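Local coordinates for protein 2-pyrone-4,6-dicarboxylic acid hydrolase, putative (Pseudomonas putida, PDB 2FFI) that is probably a 2-pyrone-4,6-dicarboxylate lactonase, a TIM-barrel hydrolase of the amidohydrolase family, though its function has not been established, at residues Y71-L76 / G85-E90; Q217-L222 / L258-Q263; Y226-L231 / A262-A267. All coordinates share one frame; numbering follows the deposited sequence.

Contact 1 (Y71-L76 / G85-E90); sequences YLLSAL and GVVMLE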
loop_
_atom_site.group_PDB
_atom_site.type_symbol
_atom_site.label_atom_id
_atom_site.label_comp_id
_atom_site.label_asym_id
_atom_site.label_seq_id
_atom_site.Cartn_x
_atom_site.Cartn_y
_atom_site.Cartn_z
ATOM N N TYR A 71 14.901 4.359 -8.454
ATOM C CA TYR A 71 14.043 5.461 -8.844
ATOM C C TYR A 71 13.264 5.950 -7.630
ATOM O O TYR A 71 13.174 7.150 -7.382
ATOM C CB TYR A 71 13.088 5.029 -9.960
ATOM C CG TYR A 71 12.474 6.197 -10.703
ATOM C CD1 TYR A 71 13.233 6.972 -11.575
ATOM C CD2 TYR A 71 11.145 6.547 -10.507
ATOM C CE1 TYR A 71 12.681 8.066 -12.222
ATOM C CE2 TYR A 71 10.579 7.644 -11.147
ATOM C CZ TYR A 71 11.345 8.396 -11.999
ATOM O OH TYR A 71 10.790 9.488 -12.620
ATOM N N LEU A 72 12.706 5.021 -6.865
ATOM C CA LEU A 72 11.955 5.388 -5.676
ATOM C C LEU A 72 12.872 6.176 -4.734
ATOM O O LEU A 72 12.506 7.262 -4.260
ATOM C CB LEU A 72 11.435 4.135 -4.985
ATOM C CG LEU A 72 10.669 4.290 -3.668
ATOM C CD1 LEU A 72 9.821 3.052 -3.405
ATOM C CD2 LEU A 72 11.663 4.500 -2.536
ATOM N N LEU A 73 14.069 5.647 -4.476
ATOM C CA LEU A 73 15.022 6.325 -3.604
ATOM C C LEU A 73 15.401 7.720 -4.105
ATOM O O LEU A 73 15.522 8.651 -3.309
ATOM C CB LEU A 73 16.278 5.465 -3.436
ATOM C CG LEU A 73 16.334 4.563 -2.201
ATOM C CD1 LEU A 73 15.044 3.805 -2.006
ATOM C CD2 LEU A 73 17.496 3.626 -2.359
ATOM N N SER A 74 15.582 7.850 -5.421
ATOM C CA SER A 74 15.951 9.109 -6.078
ATOM C C SER A 74 14.809 10.147 -6.004
ATOM O O SER A 74 15.042 11.362 -5.957
ATOM C CB SER A 74 16.288 8.821 -7.541
ATOM O OG SER A 74 17.073 9.853 -8.119
ATOM N N ALA A 75 13.571 9.665 -5.977
ATOM C CA ALA A 75 12.422 10.557 -5.918
ATOM C C ALA A 75 12.142 11.000 -4.485
ATOM O O ALA A 75 11.530 12.046 -4.261
ATOM C CB ALA A 75 11.184 9.858 -6.512
ATOM N N LEU A 76 12.567 10.188 -3.519
ATOM C CA LEU A 76 12.364 10.511 -2.115
ATOM C C LEU A 76 13.230 11.715 -1.746
ATOM O O LEU A 76 12.777 12.640 -1.065
ATOM C CB LEU A 76 12.731 9.309 -1.241
ATOM C CG LEU A 76 11.612 8.637 -0.442
ATOM C CD1 LEU A 76 10.328 8.687 -1.218
ATOM C CD2 LEU A 76 12.002 7.203 -0.127
ATOM N N GLY A 85 7.220 6.340 1.019
ATOM C CA GLY A 85 7.464 5.168 0.197
ATOM C C GLY A 85 8.048 3.910 0.838
ATOM O O GLY A 85 8.859 3.972 1.766
ATOM N N VAL A 86 7.622 2.762 0.303
ATOM C CA VAL A 86 8.044 1.440 0.748
ATOM C C VAL A 86 8.815 0.765 -0.385
ATOM O O VAL A 86 8.567 1.051 -1.558
ATOM C CB VAL A 86 6.825 0.572 1.122
ATOM C CG1 VAL A 86 5.800 1.403 1.874
ATOM C CG2 VAL A 86 6.218 -0.041 -0.103
ATOM N N VAL A 87 9.753 -0.115 -0.039
ATOM C CA VAL A 87 10.556 -0.804 -1.049
ATOM C C VAL A 87 10.410 -2.337 -1.048
ATOM O O VAL A 87 9.631 -2.908 -0.274
ATOM C CB VAL A 87 12.070 -0.462 -0.885
ATOM C CG1 VAL A 87 12.301 1.027 -1.060
ATOM C CG2 VAL A 87 12.573 -0.919 0.476
HETATM N N MSE A 88 11.140 -2.986 -1.954
HETATM C CA MSE A 88 11.162 -4.442 -2.043
HETATM C C MSE A 88 12.625 -4.854 -1.890
HETATM O O MSE A 88 13.495 -4.397 -2.624
HETATM C CB MSE A 88 10.571 -4.932 -3.372
HETATM C CG MSE A 88 9.039 -4.864 -3.411
HETATM SE SE MSE A 88 8.179 -5.688 -4.975
HETATM C CE MSE A 88 8.295 -7.563 -4.396
ATOM N N LEU A 89 12.896 -5.702 -0.909
ATOM C CA LEU A 89 14.261 -6.126 -0.631
ATOM C C LEU A 89 14.564 -7.565 -1.015
ATOM O O LEU A 89 13.697 -8.438 -0.965
ATOM C CB LEU A 89 14.552 -5.936 0.851
ATOM C CG LEU A 89 14.314 -4.527 1.385
ATOM C CD1 LEU A 89 14.348 -4.568 2.907
ATOM C CD2 LEU A 89 15.358 -3.574 0.837
ATOM N N GLU A 90 15.816 -7.811 -1.381
ATOM C CA GLU A 90 16.236 -9.150 -1.763
ATOM C C GLU A 90 16.231 -10.017 -0.503
ATOM O O GLU A 90 16.251 -9.500 0.612
ATOM C CB GLU A 90 17.635 -9.107 -2.386
ATOM C CG GLU A 90 17.886 -10.133 -3.503
ATOM C CD GLU A 90 17.605 -9.580 -4.892
ATOM O OE1 GLU A 90 16.507 -9.826 -5.447
ATOM O OE2 GLU A 90 18.493 -8.887 -5.433
#

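Contact 2 (Q217-L222 / L258-Q263); sequences QALCAL and LGCSAQ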
loop_
_atom_site.group_PDB
_atom_site.type_symbol
_atom_site.label_atom_id
_atom_site.label_comp_id
_atom_site.label_asym_id
_atom_site.label_seq_id
_atom_site.Cartn_x
_atom_site.Cartn_y
_atom_site.Cartn_z
ATOM N N GLN A 217 -19.537 -1.758 2.066
ATOM C CA GLN A 217 -19.803 -2.718 3.125
ATOM C C GLN A 217 -18.498 -3.095 3.826
ATOM O O GLN A 217 -18.422 -3.126 5.053
ATOM C CB GLN A 217 -20.448 -3.969 2.524
ATOM C CG GLN A 217 -21.751 -3.705 1.791
ATOM C CD GLN A 217 -22.882 -3.336 2.734
ATOM O OE1 GLN A 217 -23.978 -2.972 2.299
ATOM N NE2 GLN A 217 -22.624 -3.437 4.040
ATOM N N ALA A 218 -17.475 -3.374 3.024
ATOM C CA ALA A 218 -16.159 -3.765 3.519
ATOM C C ALA A 218 -15.591 -2.760 4.511
ATOM O O ALA A 218 -15.069 -3.143 5.557
ATOM C CB ALA A 218 -15.191 -3.953 2.347
ATOM N N LEU A 219 -15.699 -1.476 4.177
ATOM C CA LEU A 219 -15.202 -0.413 5.037
ATOM C C LEU A 219 -15.883 -0.474 6.387
ATOM O O LEU A 219 -15.227 -0.569 7.418
ATOM C CB LEU A 219 -15.464 0.959 4.414
ATOM C CG LEU A 219 -14.288 1.943 4.426
ATOM C CD1 LEU A 219 -14.739 3.268 3.851
ATOM C CD2 LEU A 219 -13.757 2.117 5.830
ATOM N N CYS A 220 -17.205 -0.413 6.391
ATOM C CA CYS A 220 -17.922 -0.456 7.649
ATOM C C CYS A 220 -17.557 -1.671 8.485
ATOM O O CYS A 220 -17.413 -1.550 9.692
ATOM C CB CYS A 220 -19.437 -0.409 7.414
ATOM S SG CYS A 220 -20.022 1.188 6.709
ATOM N N ALA A 221 -17.397 -2.834 7.861
ATOM C CA ALA A 221 -17.057 -4.046 8.619
ATOM C C ALA A 221 -15.603 -4.012 9.084
ATOM O O ALA A 221 -15.280 -4.372 10.217
ATOM C CB ALA A 221 -17.310 -5.298 7.767
ATOM N N LEU A 222 -14.731 -3.582 8.182
ATOM C CA LEU A 222 -13.315 -3.475 8.473
ATOM C C LEU A 222 -13.084 -2.548 9.665
ATOM O O LEU A 222 -12.515 -2.962 10.665
ATOM C CB LEU A 222 -12.578 -2.963 7.233
ATOM C CG LEU A 222 -11.522 -3.869 6.597
ATOM C CD1 LEU A 222 -12.015 -5.298 6.505
ATOM C CD2 LEU A 222 -11.176 -3.324 5.226
ATOM N N LEU A 258 -17.884 6.517 -1.120
ATOM C CA LEU A 258 -18.034 5.617 0.018
ATOM C C LEU A 258 -18.974 6.230 1.040
ATOM O O LEU A 258 -19.677 5.515 1.748
ATOM C CB LEU A 258 -16.678 5.349 0.672
ATOM C CG LEU A 258 -15.639 4.588 -0.159
ATOM C CD1 LEU A 258 -14.323 4.539 0.597
ATOM C CD2 LEU A 258 -16.143 3.193 -0.454
ATOM N N GLY A 259 -18.974 7.559 1.114
ATOM C CA GLY A 259 -19.837 8.249 2.053
ATOM C C GLY A 259 -19.357 8.125 3.477
ATOM O O GLY A 259 -20.116 7.732 4.363
ATOM N N CYS A 260 -18.088 8.463 3.688
ATOM C CA CYS A 260 -17.475 8.392 5.009
ATOM C C CYS A 260 -17.707 9.685 5.768
ATOM O O CYS A 260 -17.560 10.774 5.207
ATOM C CB CYS A 260 -15.969 8.162 4.887
ATOM S SG CYS A 260 -15.538 6.649 4.023
ATOM N N SER A 261 -18.073 9.563 7.043
ATOM C CA SER A 261 -18.302 10.736 7.880
ATOM C C SER A 261 -17.010 11.548 7.966
ATOM O O SER A 261 -15.925 11.019 7.755
ATOM C CB SER A 261 -18.739 10.311 9.283
ATOM O OG SER A 261 -17.715 9.613 9.959
ATOM N N ALA A 262 -17.125 12.831 8.281
ATOM C CA ALA A 262 -15.944 13.680 8.375
ATOM C C ALA A 262 -14.827 13.076 9.239
ATOM O O ALA A 262 -13.645 13.244 8.928
ATOM C CB ALA A 262 -16.334 15.058 8.897
ATOM N N GLN A 263 -15.192 12.367 10.307
ATOM C CA GLN A 263 -14.201 11.745 11.195
ATOM C C GLN A 263 -13.319 10.708 10.512
ATOM O O GLN A 263 -12.092 10.792 10.564
ATOM C CB GLN A 263 -14.877 11.059 12.381
ATOM C CG GLN A 263 -15.426 11.983 13.423
ATOM C CD GLN A 263 -15.664 11.273 14.726
ATOM O OE1 GLN A 263 -14.743 10.698 15.305
ATOM N NE2 GLN A 263 -16.902 11.303 15.198
#

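Contact 3 (Y226-L231 / A262-A267); sequences YGAERL and AQLRQA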
loop_
_atom_site.group_PDB
_atom_site.type_symbol
_atom_site.label_atom_id
_atom_site.label_comp_id
_atom_site.label_asym_id
_atom_site.label_seq_id
_atom_site.Cartn_x
_atom_site.Cartn_y
_atom_site.Cartn_z
ATOM N N TYR A 226 -11.154 -3.357 13.102
ATOM C CA TYR A 226 -9.809 -2.823 13.246
ATOM C C TYR A 226 -9.787 -1.407 13.795
ATOM O O TYR A 226 -8.914 -1.063 14.597
ATOM C CB TYR A 226 -9.080 -2.876 11.906
ATOM C CG TYR A 226 -8.697 -4.274 11.517
ATOM C CD1 TYR A 226 -7.814 -5.006 12.297
ATOM C CD2 TYR A 226 -9.218 -4.864 10.375
ATOM C CE1 TYR A 226 -7.451 -6.297 11.950
ATOM C CE2 TYR A 226 -8.866 -6.157 10.011
ATOM C CZ TYR A 226 -7.977 -6.869 10.802
ATOM O OH TYR A 226 -7.583 -8.129 10.425
ATOM N N GLY A 227 -10.747 -0.593 13.355
ATOM C CA GLY A 227 -10.831 0.783 13.807
ATOM C C GLY A 227 -10.295 1.761 12.780
ATOM O O GLY A 227 -9.489 1.389 11.929
ATOM N N ALA A 228 -10.742 3.011 12.865
ATOM C CA ALA A 228 -10.316 4.068 11.946
ATOM C C ALA A 228 -8.807 4.307 11.980
ATOM O O ALA A 228 -8.202 4.664 10.962
ATOM C CB ALA A 228 -11.047 5.359 12.281
ATOM N N GLU A 229 -8.204 4.120 13.154
ATOM C CA GLU A 229 -6.761 4.316 13.320
ATOM C C GLU A 229 -5.955 3.204 12.648
ATOM O O GLU A 229 -4.738 3.124 12.803
ATOM C CB GLU A 229 -6.399 4.394 14.815
ATOM C CG GLU A 229 -4.975 4.923 15.069
ATOM C CD GLU A 229 -4.611 5.087 16.549
ATOM O OE1 GLU A 229 -5.379 5.756 17.286
ATOM O OE2 GLU A 229 -3.545 4.563 16.965
ATOM N N ARG A 230 -6.640 2.353 11.892
ATOM C CA ARG A 230 -5.978 1.253 11.217
ATOM C C ARG A 230 -6.333 1.156 9.750
ATOM O O ARG A 230 -5.861 0.261 9.058
ATOM C CB ARG A 230 -6.301 -0.063 11.914
ATOM C CG ARG A 230 -5.603 -0.210 13.243
ATOM C CD ARG A 230 -4.146 -0.517 13.050
ATOM N NE ARG A 230 -3.451 -0.542 14.331
ATOM C CZ ARG A 230 -3.202 0.538 15.059
ATOM N NH1 ARG A 230 -2.568 0.427 16.212
ATOM N NH2 ARG A 230 -3.579 1.732 14.627
ATOM N N LEU A 231 -7.160 2.081 9.275
ATOM C CA LEU A 231 -7.547 2.105 7.875
ATOM C C LEU A 231 -7.061 3.394 7.211
ATOM O O LEU A 231 -7.247 4.484 7.749
ATOM C CB LEU A 231 -9.061 1.989 7.749
ATOM C CG LEU A 231 -9.643 0.589 7.986
ATOM C CD1 LEU A 231 -9.417 0.194 9.410
ATOM C CD2 LEU A 231 -11.144 0.562 7.685
ATOM N N ALA A 262 -17.125 12.831 8.281
ATOM C CA ALA A 262 -15.944 13.680 8.375
ATOM C C ALA A 262 -14.827 13.076 9.239
ATOM O O ALA A 262 -13.645 13.244 8.928
ATOM C CB ALA A 262 -16.334 15.058 8.897
ATOM N N GLN A 263 -15.192 12.367 10.307
ATOM C CA GLN A 263 -14.201 11.745 11.195
ATOM C C GLN A 263 -13.319 10.708 10.512
ATOM O O GLN A 263 -12.092 10.792 10.564
ATOM C CB GLN A 263 -14.877 11.059 12.381
ATOM C CG GLN A 263 -15.426 11.983 13.423
ATOM C CD GLN A 263 -15.664 11.273 14.726
ATOM O OE1 GLN A 263 -14.743 10.698 15.305
ATOM N NE2 GLN A 263 -16.902 11.303 15.198
ATOM N N LEU A 264 -13.962 9.721 9.893
ATOM C CA LEU A 264 -13.270 8.640 9.203
ATOM C C LEU A 264 -12.391 9.162 8.081
ATOM O O LEU A 264 -11.268 8.683 7.889
ATOM C CB LEU A 264 -14.276 7.648 8.624
ATOM C CG LEU A 264 -14.014 6.164 8.872
ATOM C CD1 LEU A 264 -15.039 5.358 8.086
ATOM C CD2 LEU A 264 -12.597 5.795 8.465
ATOM N N ARG A 265 -12.901 10.142 7.339
ATOM C CA ARG A 265 -12.147 10.727 6.234
ATOM C C ARG A 265 -10.830 11.320 6.713
ATOM O O ARG A 265 -9.833 11.272 6.001
ATOM C CB ARG A 265 -12.963 11.818 5.516
ATOM C CG ARG A 265 -14.220 11.328 4.792
ATOM C CD ARG A 265 -14.520 12.168 3.554
ATOM N NE ARG A 265 -14.601 13.594 3.861
ATOM C CZ ARG A 265 -15.560 14.144 4.597
ATOM N NH1 ARG A 265 -16.527 13.381 5.099
ATOM N NH2 ARG A 265 -15.543 15.451 4.841
ATOM N N GLN A 266 -10.833 11.891 7.912
ATOM C CA GLN A 266 -9.619 12.477 8.449
ATOM C C GLN A 266 -8.658 11.374 8.848
ATOM O O GLN A 266 -7.443 11.559 8.833
ATOM C CB GLN A 266 -9.940 13.393 9.637
ATOM C CG GLN A 266 -10.633 14.694 9.215
ATOM C CD GLN A 266 -9.738 15.579 8.343
ATOM O OE1 GLN A 266 -8.734 16.132 8.821
ATOM N NE2 GLN A 266 -10.092 15.709 7.057
ATOM N N ALA A 267 -9.209 10.216 9.189
ATOM C CA ALA A 267 -8.396 9.067 9.558
ATOM C C ALA A 267 -7.849 8.416 8.285
ATOM O O ALA A 267 -6.666 8.121 8.193
ATOM C CB ALA A 267 -9.231 8.059 10.333
#

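Contact 1 (Y71-L76 / G85-E90)
Leu72 and Leu73 of helix 70-78 pack onto Val87 in a TIM-barrel protein. After eight residues the chain comes back as 85-90 and passes under Leu72 and Leu76. This segment runs beside strand 108-110, probably as part of the barrel. Val87 makes backbone hydrogen bonds to Gly108 and Arg110, and Val86 makes one to Gln61. The helix therefore lies on a segment that is bonded to two other parts of the chain.

The close packing is at Leu72. Its CG stands opposite the backbone N (chi1 177°), which carries the two methyls off the helix toward 85-90. CD2 of Leu72 lies 3.8 Å from Val87 CG1, and the two side chains cross at about a right angle. The other methyl, CD1, sits beside the Val86 carbonyl oxygen, off its end. Val86 itself turns its side chain away from the helix. Val87 points at the helix and also touches Met101, so it meets side chains of both helix 70-78 and helix 95-102.

The Gly85 end is buried too, but the gap is wider. Leu76 comes no nearer than 4.5 Å, measured from its CD1 to Gly85 N. Gly85 has a positive phi of 63°. Without a side chain, its backbone can lie under the helix, facing Leu72 and Leu76.

The open side of the contact is at Leu73. This residue is partly exposed and gives up little surface to the partner. It does not start out pointing at 85-90, but its tip bends in that direction. Leu73 CD1 ends 4.0 Å from Val87 CG1, the same methyl that Leu72 touches.

Contact 2 (Q217-L222 / L258-Q263)
Leu219 meets Leu258 and Cys260 with no flat group between them: no ring, amide or guanidinium takes part. Two phenylalanines, Phe168 and Phe182, touch Ala218 of the same helix, and Phe182 also touches Leu222. The contact itself is made by branched and sulfur-bearing tips.

One methyl does all the touching from helix 208-225. Leu219 CD1 lies 3.5 Å from Leu258 CD1. The same Leu219 CD1 lies 3.5 Å from Cys260 SG. These two partners are 4.2 Å apart, measured from Leu258 CD1 to Cys260 SG, so the three atoms form a compact triangle. Leu258 approaches across Leu219 at about a right angle. Its CG is opposite the carbonyl carbon (chi1 -65°), and its CD1 then continues in an extended line away from CA, which brings that methyl forward. The second methyl of Leu219 serves another neighbour, Leu231 of strand 231-234.

The partner segment is the bend between two outer helices of the TIM barrel. Helix 248-258 gives way at Gly259, whose positive phi (73°) turns the chain. Ser261 then holds the N-cap position of helix 262-276. Cys260 sits between them. Its carbonyl O accepts a hydrogen bond from Arg265 NH1, one turn into the new helix, which ties the bend to that helix. Leu219 thus packs into a helix-to-helix corner and joins helix 208-225 to it.

No hydrogen bond or charge pair crosses between the two segments. The chemistry implies a purely apolar join, in which the Cys260 sulfur acts as a packing atom beside the two leucine methyls.

Contact 3 (Y226-L231 / A262-A267)
Leu231 and Ala267 share a polar partner, the hydroxyl of Thr272. Leu231 O makes a weak hydrogen bond with Thr272 OG1. The carbonyl of Ala267 makes a weak one with the same hydroxyl. Both carbonyls are acceptors, and the hydroxyl, from further along helix 262-276, lies where it can reach each of them.

Beside this polar point the contact is small and apolar. Ala228 and Ala267 point at each other, and their CB atoms are 3.8 Å apart. Their short side chains let the backbones come close, with the two CA atoms 5.9 Å apart. Ala267 CB also lies 3.6 Å from Ala228 O, a carbonyl that accepts the backbone N-H of Leu231. Leu264 comes from one turn earlier in the helix. Only its end swings toward the partner, and its CD2 reaches to 4.1 Å from Ala228 CB.

Ala228 opens the 3-10 turn 228-230. Arg230 folds back over the turn, and its NH2 donates to Glu229 O at 2.6 Å. The N-H...O angle is 136°, so the bond is bent. The carbonyl O lies in the guanidinium plane, but the donor stands 55° above the carbonyl plane.

The turn links helix 208-225 to strand 231-234 of the barrel. Helix 262-276 packs on the turn through Ala267 and Leu264. Arg230 makes a backbone hydrogen bond to Val196 in strand 194-199, and Leu264 also touches Glu223 of helix 208-225.

Contacts 2 and 3 are neighbours, with centres about 8 Å apart. They share Ala262 and Gln263, and both use helix 262-276. Two kinds of join connect them. One is apolar, with Leu222 CB 3.8 Å from Leu231 CD2. The other is polar, a probable hydrogen bond of 2.8 Å from Arg265 NH1 to Cys260 O. Together they fasten the last two helices to helix 208-225 and strand 231-234. Contact 1 comes earlier in the chain, on the opposite side of its centre. Its centre is about 31 Å from that of contact 2 and about 27 Å from that of contact 3, and it touches neither. Each contact joins a helix to a loop, turn or strand end of the barrel. No ligand or catalytic residue is identified among them.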